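PDB 5L91: cytochrome P450 from Bacillus megaterium, which probably acts as a heme-dependent monooxygenase that inserts oxygen into organic substrates, and here holds heme and corticosterone. Local coordinates for residues 100-105 with 211-216; 149-154 with 196-201; 293-298 with 310-315. All blocks are in the same frame, centred on the assembly; numbering follows the deposited sequence.

Interaction 1 (100-105 with 211-216); sequences NKAFTP and DDIISV
Ile-213, in the first turn of helix 213-219, packs against Ala-102 and Phe-103 in the loop that joins helices 91-99 and 105-125; the CA atoms of Ala-102 and Ile-213 are 5.7 Å apart. At CB the isoleucine forks. Its CG2 branch meets Ala-102 CB at 4.0 Å. The other branch starts beside the backbone N (chi1 -69°) and runs on extended through CG1 (chi2 173°), which carries the tip, CD1, to 4.0 Å from Phe-103 CZ, slanting against the ring. One turn later Val-216 adds a second apolar point, with CG1 at 3.9 Å from Ala-102 CA.

Asp-212 caps the helix start, OD1 taking both Ser-215 N (2.8 Å) and Ser-215 OG (2.6 Å), while OD2 pairs with Lys-205. Phe-103 also touches Phe-235 and Leu-239 of helix 229-260, the long helix that crosses the heme in the P450 fold, while Lys-101 sends its amine away to a salt bridge with Glu-222. No hydrogen bond crosses between the segments. Methyl groups and one ring therefore join the C-D loop to the H helix by shape and burial, without directional polar bonds.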
loop_
_atom_site.group_PDB
_atom_site.type_symbol
_atom_site.label_atom_id
_atom_site.label_comp_id
_atom_site.label_asym_id
_atom_site.label_seq_id
_atom_site.Cartn_x
_atom_site.Cartn_y
_atom_site.Cartn_z
ATOM N N ASN A 100 -13.423 11.560 -0.418
ATOM C CA ASN A 100 -13.529 11.130 -1.809
ATOM C C ASN A 100 -13.438 12.317 -2.758
ATOM O O ASN A 100 -13.045 12.160 -3.919
ATOM C CB ASN A 100 -14.848 10.410 -2.037
ATOM C CG ASN A 100 -14.792 8.934 -1.702
ATOM O OD1 ASN A 100 -13.734 8.348 -1.488
ATOM N ND2 ASN A 100 -15.963 8.321 -1.670
ATOM N N LYS A 101 -13.821 13.511 -2.293
ATOM C CA LYS A 101 -13.892 14.666 -3.182
ATOM C C LYS A 101 -12.509 15.107 -3.626
ATOM O O LYS A 101 -12.376 15.808 -4.636
ATOM C CB LYS A 101 -14.659 15.798 -2.492
ATOM C CG LYS A 101 -16.137 15.450 -2.258
ATOM C CD LYS A 101 -16.838 16.452 -1.338
ATOM C CE LYS A 101 -18.306 16.082 -1.039
ATOM N NZ LYS A 101 -19.220 16.165 -2.224
ATOM N N ALA A 102 -11.478 14.645 -2.942
ATOM C CA ALA A 102 -10.124 14.945 -3.346
ATOM C C ALA A 102 -9.517 13.882 -4.256
ATOM O O ALA A 102 -8.404 14.068 -4.748
ATOM C CB ALA A 102 -9.259 15.103 -2.106
ATOM N N PHE A 103 -10.178 12.750 -4.448
ATOM C CA PHE A 103 -9.598 11.694 -5.266
ATOM C C PHE A 103 -10.518 11.446 -6.460
ATOM O O PHE A 103 -11.204 10.428 -6.509
ATOM C CB PHE A 103 -9.373 10.431 -4.425
ATOM C CG PHE A 103 -8.260 10.586 -3.410
ATOM C CD1 PHE A 103 -8.488 11.261 -2.204
ATOM C CD2 PHE A 103 -6.985 10.135 -3.686
ATOM C CE1 PHE A 103 -7.468 11.449 -1.292
ATOM C CE2 PHE A 103 -5.949 10.318 -2.779
ATOM C CZ PHE A 103 -6.193 10.985 -1.573
ATOM N N THR A 104 -10.658 12.430 -7.315
ATOM C CA THR A 104 -11.436 12.364 -8.548
ATOM C C THR A 104 -10.538 12.162 -9.750
ATOM O O THR A 104 -9.346 12.461 -9.701
ATOM C CB THR A 104 -12.236 13.648 -8.753
ATOM O OG1 THR A 104 -11.341 14.723 -9.048
ATOM C CG2 THR A 104 -13.037 13.991 -7.520
ATOM N N PRO A 105 -11.085 11.695 -10.886
ATOM C CA PRO A 105 -10.297 11.726 -12.122
ATOM C C PRO A 105 -9.922 13.144 -12.532
ATOM O O PRO A 105 -8.882 13.336 -13.167
ATOM C CB PRO A 105 -11.225 11.064 -13.156
ATOM C CG PRO A 105 -12.085 10.184 -12.357
ATOM C CD PRO A 105 -12.337 10.956 -11.073
ATOM N N ASP A 211 -3.947 24.335 -5.062
ATOM C CA ASP A 211 -4.410 23.223 -5.869
ATOM C C ASP A 211 -3.781 21.991 -5.228
ATOM O O ASP A 211 -2.686 21.547 -5.595
ATOM C CB ASP A 211 -3.964 23.430 -7.305
ATOM C CG ASP A 211 -4.481 22.409 -8.216
ATOM O OD1 ASP A 211 -5.595 21.913 -7.942
ATOM O OD2 ASP A 211 -3.763 22.101 -9.199
ATOM N N ASP A 212 -4.431 21.509 -4.176
ATOM C CA ASP A 212 -3.833 20.467 -3.357
ATOM C C ASP A 212 -4.916 19.854 -2.488
ATOM O O ASP A 212 -5.980 20.446 -2.274
ATOM C CB ASP A 212 -2.650 20.988 -2.507
ATOM C CG ASP A 212 -2.980 22.271 -1.715
ATOM O OD1 ASP A 212 -3.803 22.225 -0.786
ATOM O OD2 ASP A 212 -2.381 23.310 -2.014
ATOM N N ILE A 213 -4.639 18.629 -2.031
ATOM C CA ILE A 213 -5.627 17.824 -1.314
ATOM C C ILE A 213 -6.115 18.546 -0.066
ATOM O O ILE A 213 -7.312 18.545 0.247
ATOM C CB ILE A 213 -5.020 16.453 -0.957
ATOM C CG1 ILE A 213 -4.813 15.633 -2.229
ATOM C CG2 ILE A 213 -5.936 15.694 0.029
ATOM C CD1 ILE A 213 -4.065 14.321 -2.007
ATOM N N ILE A 214 -5.199 19.153 0.680
ATOM C CA ILE A 214 -5.593 19.841 1.911
ATOM C C ILE A 214 -6.547 20.987 1.604
ATOM O O ILE A 214 -7.572 21.167 2.275
ATOM C CB ILE A 214 -4.326 20.285 2.672
ATOM C CG1 ILE A 214 -3.687 19.035 3.257
ATOM C CG2 ILE A 214 -4.617 21.271 3.761
ATOM C CD1 ILE A 214 -2.371 19.250 3.907
ATOM N N SER A 215 -6.251 21.765 0.579
ATOM C CA SER A 215 -7.157 22.845 0.216
ATOM C C SER A 215 -8.526 22.285 -0.172
ATOM O O SER A 215 -9.563 22.705 0.358
ATOM C CB SER A 215 -6.533 23.649 -0.917
ATOM O OG SER A 215 -5.364 24.294 -0.444
ATOM N N VAL A 216 -8.544 21.280 -1.048
ATOM C CA VAL A 216 -9.818 20.654 -1.426
ATOM C C VAL A 216 -10.595 20.190 -0.196
ATOM O O VAL A 216 -11.812 20.390 -0.101
ATOM C CB VAL A 216 -9.573 19.492 -2.391
ATOM C CG1 VAL A 216 -10.837 18.706 -2.616
ATOM C CG2 VAL A 216 -9.055 20.013 -3.693
#

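Interaction 2 (149-154 with 196-201); sequences DILGVP and TYFYRI
The chain leaving helix 141-151 brings Val-153 and Pro-154 against Tyr-197 on the side of helix 177-207; the closest CA pair, Val-153 and Ile-201, is still 7.5 Å apart. The turn is a Schellman motif at Gly-152, where at this backbone conformation (phi 114°) a beta carbon would collide with the carbonyl O of Leu-151, which explains the glycine; Gly-152 N bonds back to Asp-149 O.

From the long helix, Tyr-197 and Ile-201, one turn apart, both direct their CB toward the chain at 152-154. Tyr-197 has CG anti to the backbone N (chi1 -176°), which projects the phenol across to the turn. Its OH comes to 3.3 Å from Pro-154 CD and 3.4 Å from Val-153 CG1, a polar atom set among carbons; a hydrogen bond to Asp-157 satisfies it. Ile-201 reaches toward Pro-154, its CD1 4.0 Å from the proline CD.

Phe-198 takes the neighbouring position. Leu-151 crosses it at about a right angle, CD1 lying 4.0 Å from Phe-198 CZ, and Val-153 CG2 is 4.2 Å from Phe-198 CE1. Both aliphatic groups approach this ring obliquely. Val-153 is thus split between two aromatics, one methyl going to Tyr-197 and the other to Phe-198. Phe-161 of helix 158-168 also touches Leu-151 and Val-153, and Ile-214 of helix 213-219 touches Phe-198 and Ile-201.

No hydrogen bond links the segments, and most of the touching residues are buried. The arrangement belongs to the helix-rich half of the cytochrome P450 fold: the C-terminal end of the E helix and the turn leading to the F helix pack on the later part of the G helix.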
loop_
_atom_site.group_PDB
_atom_site.type_symbol
_atom_site.label_atom_id
_atom_site.label_comp_id
_atom_site.label_asym_id
_atom_site.label_seq_id
_atom_site.Cartn_x
_atom_site.Cartn_y
_atom_site.Cartn_z
ATOM N N ASP A 149 3.792 16.456 -2.635
ATOM C CA ASP A 149 3.408 17.456 -3.627
ATOM C C ASP A 149 1.895 17.608 -3.695
ATOM O O ASP A 149 1.363 18.715 -3.554
ATOM C CB ASP A 149 4.010 17.043 -4.982
ATOM C CG ASP A 149 3.802 18.068 -6.088
ATOM O OD1 ASP A 149 2.718 18.671 -6.195
ATOM O OD2 ASP A 149 4.712 18.199 -6.916
ATOM N N ILE A 150 1.166 16.508 -3.907
ATOM C CA ILE A 150 -0.268 16.675 -4.102
ATOM C C ILE A 150 -1.000 17.029 -2.826
ATOM O O ILE A 150 -2.075 17.646 -2.892
ATOM C CB ILE A 150 -0.909 15.439 -4.758
ATOM C CG1 ILE A 150 -0.851 14.223 -3.825
ATOM C CG2 ILE A 150 -0.232 15.174 -6.076
ATOM C CD1 ILE A 150 -1.481 12.978 -4.461
ATOM N N LEU A 151 -0.466 16.664 -1.660
ATOM C CA LEU A 151 -1.063 17.124 -0.414
ATOM C C LEU A 151 -0.992 18.640 -0.243
ATOM O O LEU A 151 -1.871 19.223 0.405
ATOM C CB LEU A 151 -0.353 16.497 0.783
ATOM C CG LEU A 151 -0.847 15.169 1.272
ATOM C CD1 LEU A 151 0.119 14.664 2.265
ATOM C CD2 LEU A 151 -2.231 15.340 1.894
ATOM N N GLY A 152 0.048 19.276 -0.761
ATOM C CA GLY A 152 0.281 20.710 -0.566
ATOM C C GLY A 152 1.532 21.034 0.250
ATOM O O GLY A 152 1.742 22.194 0.620
ATOM N N VAL A 153 2.380 20.054 0.503
ATOM C CA VAL A 153 3.640 20.264 1.185
ATOM C C VAL A 153 4.512 21.084 0.251
ATOM O O VAL A 153 4.764 20.636 -0.868
ATOM C CB VAL A 153 4.312 18.937 1.539
ATOM C CG1 VAL A 153 5.646 19.198 2.211
ATOM C CG2 VAL A 153 3.387 18.115 2.432
ATOM N N PRO A 154 5.004 22.265 0.637
ATOM C CA PRO A 154 5.840 23.010 -0.299
ATOM C C PRO A 154 7.169 22.315 -0.476
ATOM O O PRO A 154 7.688 21.660 0.426
ATOM C CB PRO A 154 5.993 24.384 0.342
ATOM C CG PRO A 154 5.805 24.145 1.811
ATOM C CD PRO A 154 4.848 22.959 1.923
ATOM N N THR A 196 1.805 18.566 14.025
ATOM C CA THR A 196 2.065 19.996 14.161
ATOM C C THR A 196 2.304 20.592 12.801
ATOM O O THR A 196 1.783 21.664 12.478
ATOM C CB THR A 196 3.271 20.270 15.065
ATOM O OG1 THR A 196 3.012 19.786 16.388
ATOM C CG2 THR A 196 3.583 21.821 15.121
ATOM N N TYR A 197 3.095 19.897 11.989
ATOM C CA TYR A 197 3.335 20.357 10.637
ATOM C C TYR A 197 2.014 20.556 9.886
ATOM O O TYR A 197 1.784 21.612 9.287
ATOM C CB TYR A 197 4.263 19.383 9.905
ATOM C CG TYR A 197 4.608 19.902 8.537
ATOM C CD1 TYR A 197 5.609 20.859 8.365
ATOM C CD2 TYR A 197 3.906 19.470 7.423
ATOM C CE1 TYR A 197 5.891 21.352 7.127
ATOM C CE2 TYR A 197 4.174 19.964 6.195
ATOM C CZ TYR A 197 5.150 20.901 6.041
ATOM O OH TYR A 197 5.403 21.369 4.790
ATOM N N PHE A 198 1.112 19.568 9.919
ATOM C CA PHE A 198 -0.094 19.700 9.092
ATOM C C PHE A 198 -1.097 20.707 9.648
ATOM O O PHE A 198 -1.876 21.272 8.876
ATOM C CB PHE A 198 -0.767 18.334 8.895
ATOM C CG PHE A 198 -0.108 17.516 7.864
ATOM C CD1 PHE A 198 0.059 18.016 6.576
ATOM C CD2 PHE A 198 0.388 16.275 8.168
ATOM C CE1 PHE A 198 0.700 17.282 5.600
ATOM C CE2 PHE A 198 1.013 15.526 7.182
ATOM C CZ PHE A 198 1.181 16.052 5.889
ATOM N N TYR A 199 -1.149 20.915 10.968
ATOM C CA TYR A 199 -1.994 22.004 11.477
ATOM C C TYR A 199 -1.537 23.350 10.905
ATOM O O TYR A 199 -2.364 24.193 10.520
ATOM C CB TYR A 199 -1.980 22.017 13.009
ATOM C CG TYR A 199 -2.890 20.981 13.634
ATOM C CD1 TYR A 199 -4.251 21.039 13.440
ATOM C CD2 TYR A 199 -2.378 19.920 14.374
ATOM C CE1 TYR A 199 -5.098 20.112 13.994
ATOM C CE2 TYR A 199 -3.232 18.982 14.928
ATOM C CZ TYR A 199 -4.585 19.089 14.714
ATOM O OH TYR A 199 -5.451 18.168 15.248
ATOM N N ARG A 200 -0.224 23.527 10.776
ATOM C CA ARG A 200 0.342 24.734 10.167
ATOM C C ARG A 200 -0.054 24.862 8.705
ATOM O O ARG A 200 -0.550 25.914 8.278
ATOM C CB ARG A 200 1.851 24.674 10.259
ATOM C CG ARG A 200 2.550 25.728 11.073
ATOM C CD ARG A 200 4.041 25.446 10.886
ATOM N NE ARG A 200 4.615 24.982 12.123
ATOM C CZ ARG A 200 5.648 24.159 12.214
ATOM N NH1 ARG A 200 6.242 23.674 11.137
ATOM N NH2 ARG A 200 6.081 23.847 13.416
ATOM N N ILE A 201 0.196 23.801 7.904
ATOM C CA ILE A 201 -0.189 23.823 6.496
ATOM C C ILE A 201 -1.652 24.185 6.372
ATOM O O ILE A 201 -2.035 24.985 5.509
ATOM C CB ILE A 201 0.105 22.474 5.804
ATOM C CG1 ILE A 201 1.605 22.168 5.813
ATOM C CG2 ILE A 201 -0.405 22.504 4.390
ATOM C CD1 ILE A 201 2.478 23.194 5.101
#

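Interaction 3 (293-298 with 310-315); sequences HRIVKE and GEHVVP. With C0R (corticosterone), chain F; HEM (protoporphyrin IX containing Fe), chain C.
Two histidines, His-293 and His-312, meet in an offset edge-to-face pair beside the steroid: the edge of His-293 is directed at the face of His-312, with centroids 4.7 Å apart and planes at 71°. His-312 lies in strand 312-315 of the mixed P450 beta sheet, and His-293 immediately precedes its antiparallel partner 294-296. Arg-294 and Val-313 form a hydrogen-bonded pair, linked by Val-313 N to Arg-294 O (2.7 Å) and by the reverse bond; Ile-295 and His-312 form a non-hydrogen-bonded one. Val-296 closes the strand end with bonds to Glu-311 O and from Gly-310 N.

Ile-295 lies alongside His-312, its CG1 making a CH-pi contact 4.0 Å from the ring centroid. A chi1 of 175° swings the His-293 ring away from its backbone N and sets one face against corticosterone, CD2 being 3.7 Å from C14, while steroid C16 stands in plane at the edge of His-312. With an alanine in place of His-293, a gap would probably open beside steroid C14, and the His-312 imidazole, without its edge-to-face partner, would be freer to turn.

Arg-294, bent at chi2, turns its guanidinium edge to the heme propionate carrying O1A and O2A; His-350, Arg-96 and His-92 also hydrogen-bond the heme. Arg-294 NH1 donates to heme O2A at 3.1 Å and to His-293 O, while Arg-294 NH2 donates almost straight to heme O1A (2.9 Å, 175°).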
loop_
_atom_site.group_PDB
_atom_site.type_symbol
_atom_site.label_atom_id
_atom_site.label_comp_id
_atom_site.label_asym_id
_atom_site.label_seq_id
_atom_site.Cartn_x
_atom_site.Cartn_y
_atom_site.Cartn_z
ATOM N N HIS A 293 -7.080 -6.827 8.869
ATOM C CA HIS A 293 -7.463 -7.113 10.234
ATOM C C HIS A 293 -8.881 -6.637 10.429
ATOM O O HIS A 293 -9.252 -5.575 9.937
ATOM C CB HIS A 293 -6.529 -6.465 11.251
ATOM C CG HIS A 293 -6.982 -6.645 12.656
ATOM N ND1 HIS A 293 -7.647 -5.658 13.353
ATOM C CD2 HIS A 293 -6.911 -7.711 13.486
ATOM C CE1 HIS A 293 -7.935 -6.096 14.566
ATOM N NE2 HIS A 293 -7.504 -7.340 14.670
ATOM N N ARG A 294 -9.685 -7.468 11.090
ATOM C CA ARG A 294 -11.059 -7.129 11.437
ATOM C C ARG A 294 -11.361 -7.681 12.821
ATOM O O ARG A 294 -10.669 -8.574 13.325
ATOM C CB ARG A 294 -12.073 -7.677 10.429
ATOM C CG ARG A 294 -12.003 -7.033 9.040
ATOM C CD ARG A 294 -12.537 -5.622 9.055
ATOM N NE ARG A 294 -12.672 -4.998 7.741
ATOM C CZ ARG A 294 -11.684 -4.401 7.071
ATOM N NH1 ARG A 294 -10.428 -4.360 7.547
ATOM N NH2 ARG A 294 -11.960 -3.839 5.922
ATOM N N ILE A 295 -12.390 -7.118 13.451
ATOM C CA ILE A 295 -12.884 -7.619 14.729
ATOM C C ILE A 295 -14.331 -8.039 14.546
ATOM O O ILE A 295 -15.138 -7.272 14.042
ATOM C CB ILE A 295 -12.757 -6.574 15.859
ATOM C CG1 ILE A 295 -11.285 -6.244 16.123
ATOM C CG2 ILE A 295 -13.417 -7.116 17.170
ATOM C CD1 ILE A 295 -11.109 -4.975 17.012
ATOM N N VAL A 296 -14.675 -9.241 14.976
ATOM C CA VAL A 296 -16.062 -9.675 14.848
ATOM C C VAL A 296 -16.945 -8.856 15.778
ATOM O O VAL A 296 -16.671 -8.764 16.973
ATOM C CB VAL A 296 -16.172 -11.166 15.171
ATOM C CG1 VAL A 296 -17.580 -11.642 14.971
ATOM C CG2 VAL A 296 -15.196 -11.958 14.304
ATOM N N LYS A 297 -18.017 -8.267 15.232
ATOM C CA LYS A 297 -19.008 -7.528 16.008
ATOM C C LYS A 297 -20.070 -8.471 16.561
ATOM O O LYS A 297 -20.500 -8.321 17.705
ATOM C CB LYS A 297 -19.743 -6.472 15.148
ATOM C CG LYS A 297 -19.308 -4.986 15.248
ATOM C CD LYS A 297 -20.184 -4.067 14.338
ATOM C CE LYS A 297 -19.358 -2.945 13.626
ATOM N NZ LYS A 297 -19.969 -2.305 12.377
ATOM N N GLU A 298 -20.476 -9.471 15.773
ATOM C CA GLU A 298 -21.472 -10.445 16.189
ATOM C C GLU A 298 -21.057 -11.857 15.786
ATOM O O GLU A 298 -20.353 -12.059 14.791
ATOM C CB GLU A 298 -22.841 -10.086 15.593
ATOM C CG GLU A 298 -23.051 -10.548 14.181
ATOM C CD GLU A 298 -24.419 -10.169 13.661
ATOM O OE1 GLU A 298 -24.835 -9.012 13.934
ATOM O OE2 GLU A 298 -25.074 -11.033 13.017
ATOM N N GLY A 310 -16.132 -10.023 19.280
ATOM C CA GLY A 310 -14.888 -9.617 19.919
ATOM C C GLY A 310 -13.673 -10.408 19.492
ATOM O O GLY A 310 -12.550 -10.043 19.856
ATOM N N GLU A 311 -13.843 -11.484 18.738
ATOM C CA GLU A 311 -12.683 -12.218 18.294
ATOM C C GLU A 311 -12.102 -11.525 17.060
ATOM O O GLU A 311 -12.810 -10.882 16.287
ATOM C CB GLU A 311 -13.067 -13.677 18.036
ATOM C CG GLU A 311 -13.299 -14.490 19.350
ATOM C CD GLU A 311 -13.690 -15.957 19.117
ATOM O OE1 GLU A 311 -14.300 -16.257 18.062
ATOM O OE2 GLU A 311 -13.407 -16.802 19.989
ATOM N N HIS A 312 -10.802 -11.650 16.901
ATOM C CA HIS A 312 -10.069 -10.995 15.830
ATOM C C HIS A 312 -9.980 -11.888 14.589
ATOM O O HIS A 312 -9.785 -13.103 14.701
ATOM C CB HIS A 312 -8.674 -10.664 16.339
ATOM C CG HIS A 312 -8.644 -9.492 17.254
ATOM N ND1 HIS A 312 -7.534 -8.694 17.399
ATOM C CD2 HIS A 312 -9.610 -8.946 18.027
ATOM C CE1 HIS A 312 -7.806 -7.727 18.254
ATOM N NE2 HIS A 312 -9.060 -7.853 18.639
ATOM N N VAL A 313 -10.114 -11.266 13.406
ATOM C CA VAL A 313 -10.081 -11.954 12.112
ATOM C C VAL A 313 -8.991 -11.360 11.222
ATOM O O VAL A 313 -8.941 -10.151 11.032
ATOM C CB VAL A 313 -11.431 -11.856 11.380
ATOM C CG1 VAL A 313 -11.398 -12.696 10.080
ATOM C CG2 VAL A 313 -12.530 -12.289 12.254
ATOM N N VAL A 314 -8.204 -12.221 10.599
ATOM C CA VAL A 314 -7.189 -11.838 9.634
ATOM C C VAL A 314 -7.514 -12.507 8.293
ATOM O O VAL A 314 -7.136 -13.658 8.046
ATOM C CB VAL A 314 -5.788 -12.229 10.114
ATOM C CG1 VAL A 314 -4.791 -11.949 9.030
ATOM C CG2 VAL A 314 -5.433 -11.468 11.416
ATOM N N PRO A 315 -8.175 -11.791 7.384
ATOM C CA PRO A 315 -8.360 -12.282 6.001
ATOM C C PRO A 315 -7.108 -12.079 5.151
ATOM O O PRO A 315 -6.518 -10.991 5.138
ATOM C CB PRO A 315 -9.514 -11.423 5.480
ATOM C CG PRO A 315 -9.373 -10.152 6.194
ATOM C CD PRO A 315 -8.751 -10.451 7.566
HETATM C C1 C0R F . -2.600 -5.454 10.377
HETATM C C2 C0R F . -3.282 -4.891 9.139
HETATM C C3 C0R F . -4.677 -4.138 9.369
HETATM C C4 C0R F . -4.795 -3.300 10.768
HETATM C C5 C0R F . -3.773 -3.690 11.874
HETATM C C6 C0R F . -3.775 -3.016 13.312
HETATM C C7 C0R F . -4.208 -4.129 14.388
HETATM C C8 C0R F . -3.280 -5.315 14.291
HETATM C C9 C0R F . -2.997 -5.862 12.820
HETATM C C10 C0R F . -2.707 -4.798 11.710
HETATM C C11 C0R F . -1.910 -7.027 12.929
HETATM C C12 C0R F . -2.319 -8.154 14.059
HETATM C C13 C0R F . -2.832 -7.624 15.405
HETATM C C14 C0R F . -3.888 -6.392 15.197
HETATM C C15 C0R F . -4.213 -6.003 16.419
HETATM C C16 C0R F . -4.385 -7.405 17.190
HETATM C C17 C0R F . -3.617 -8.476 16.114
HETATM C C18 C0R F . -1.597 -7.112 16.215
HETATM C C19 C0R F . -1.377 -4.056 12.023
HETATM C C20 C0R F . -2.896 -9.636 16.831
HETATM C C21 C0R F . -2.494 -10.867 15.996
HETATM O O1 C0R F . -5.621 -4.149 8.580
HETATM O O2 C0R F . -0.740 -6.485 13.202
HETATM O O3 C0R F . -2.657 -9.555 18.031
HETATM O O4 C0R F . -1.386 -11.516 16.583
HETATM C CHA HEM C . -7.371 1.346 2.008
HETATM C CHB HEM C . -4.078 -1.339 -0.260
HETATM C CHC HEM C . -1.969 2.570 -2.118
HETATM C CHD HEM C . -4.811 5.206 0.746
HETATM C C1A HEM C . -6.681 0.273 1.507
HETATM C C2A HEM C . -7.015 -1.113 1.723
HETATM C C3A HEM C . -6.085 -1.849 1.102
HETATM C C4A HEM C . -5.144 -0.945 0.485
HETATM C CMA HEM C . -5.950 -3.381 1.048
HETATM C CAA HEM C . -8.203 -1.599 2.564
HETATM C CBA HEM C . -7.780 -1.623 4.033
HETATM C CGA HEM C . -8.955 -2.096 4.882
HETATM O O1A HEM C . -9.994 -2.498 4.331
HETATM O O2A HEM C . -8.896 -2.021 6.125
HETATM C C1B HEM C . -3.287 -0.515 -0.996
HETATM C C2B HEM C . -2.314 -0.982 -1.938
HETATM C C3B HEM C . -1.697 0.095 -2.427
HETATM C C4B HEM C . -2.316 1.257 -1.840
HETATM C CMB HEM C . -2.028 -2.468 -2.230
HETATM C CAB HEM C . -0.571 0.191 -3.483
HETATM C CBB HEM C . -0.504 -0.576 -4.557
HETATM C C1C HEM C . -2.571 3.659 -1.542
HETATM C C2C HEM C . -2.358 5.039 -1.853
HETATM C C3C HEM C . -3.177 5.757 -1.061
HETATM C C4C HEM C . -3.903 4.848 -0.223
HETATM C CMC HEM C . -1.404 5.519 -2.959
HETATM C CAC HEM C . -3.339 7.287 -0.963
HETATM C CBC HEM C . -2.321 8.089 -1.273
HETATM C C1D HEM C . -5.719 4.389 1.343
HETATM C C2D HEM C . -6.723 4.829 2.266
HETATM C C3D HEM C . -7.437 3.764 2.628
HETATM C C4D HEM C . -6.896 2.627 1.927
HETATM C CMD HEM C . -6.907 6.296 2.743
HETATM C CAD HEM C . -8.639 3.706 3.632
HETATM C CBD HEM C . -9.987 3.785 2.963
HETATM C CGD HEM C . -11.104 3.607 3.944
HETATM O O1D HEM C . -12.201 4.063 3.564
HETATM O O2D HEM C . -10.905 3.087 5.077
HETATM N NA HEM C . -5.538 0.335 0.733
HETATM N NB HEM C . -3.275 0.858 -0.943
HETATM N NC HEM C . -3.506 3.583 -0.547
HETATM N ND HEM C . -5.843 3.024 1.129
HETATM FE FE HEM C . -4.619 1.964 -0.019
HETATM O O HOH W 1 -3.297 1.764 1.535
#

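How the interactions relate
Interactions 1 and 2 adjoin, with centres about 13 Å apart. A probable hydrogen bond from Ile-213 N to Ile-150 O, 2.9 Å, ties the start of helix 213-219 to the last turn of helix 141-151, so the two contacts touch directly. Interaction 3 lies apart in the beta sheet, its centre about 32 Å from that of interaction 1 and 35 Å from that of interaction 2. The heme lies between these regions: the Phe-103 side chain comes within about 4 Å of it and that of Leu-151 within about 8 Å, whereas Arg-294 bonds it directly. Of the three, interaction 3 touches a bound corticosterone; the side chains of Phe-103 and Phe-198 are each about 12 Å from one.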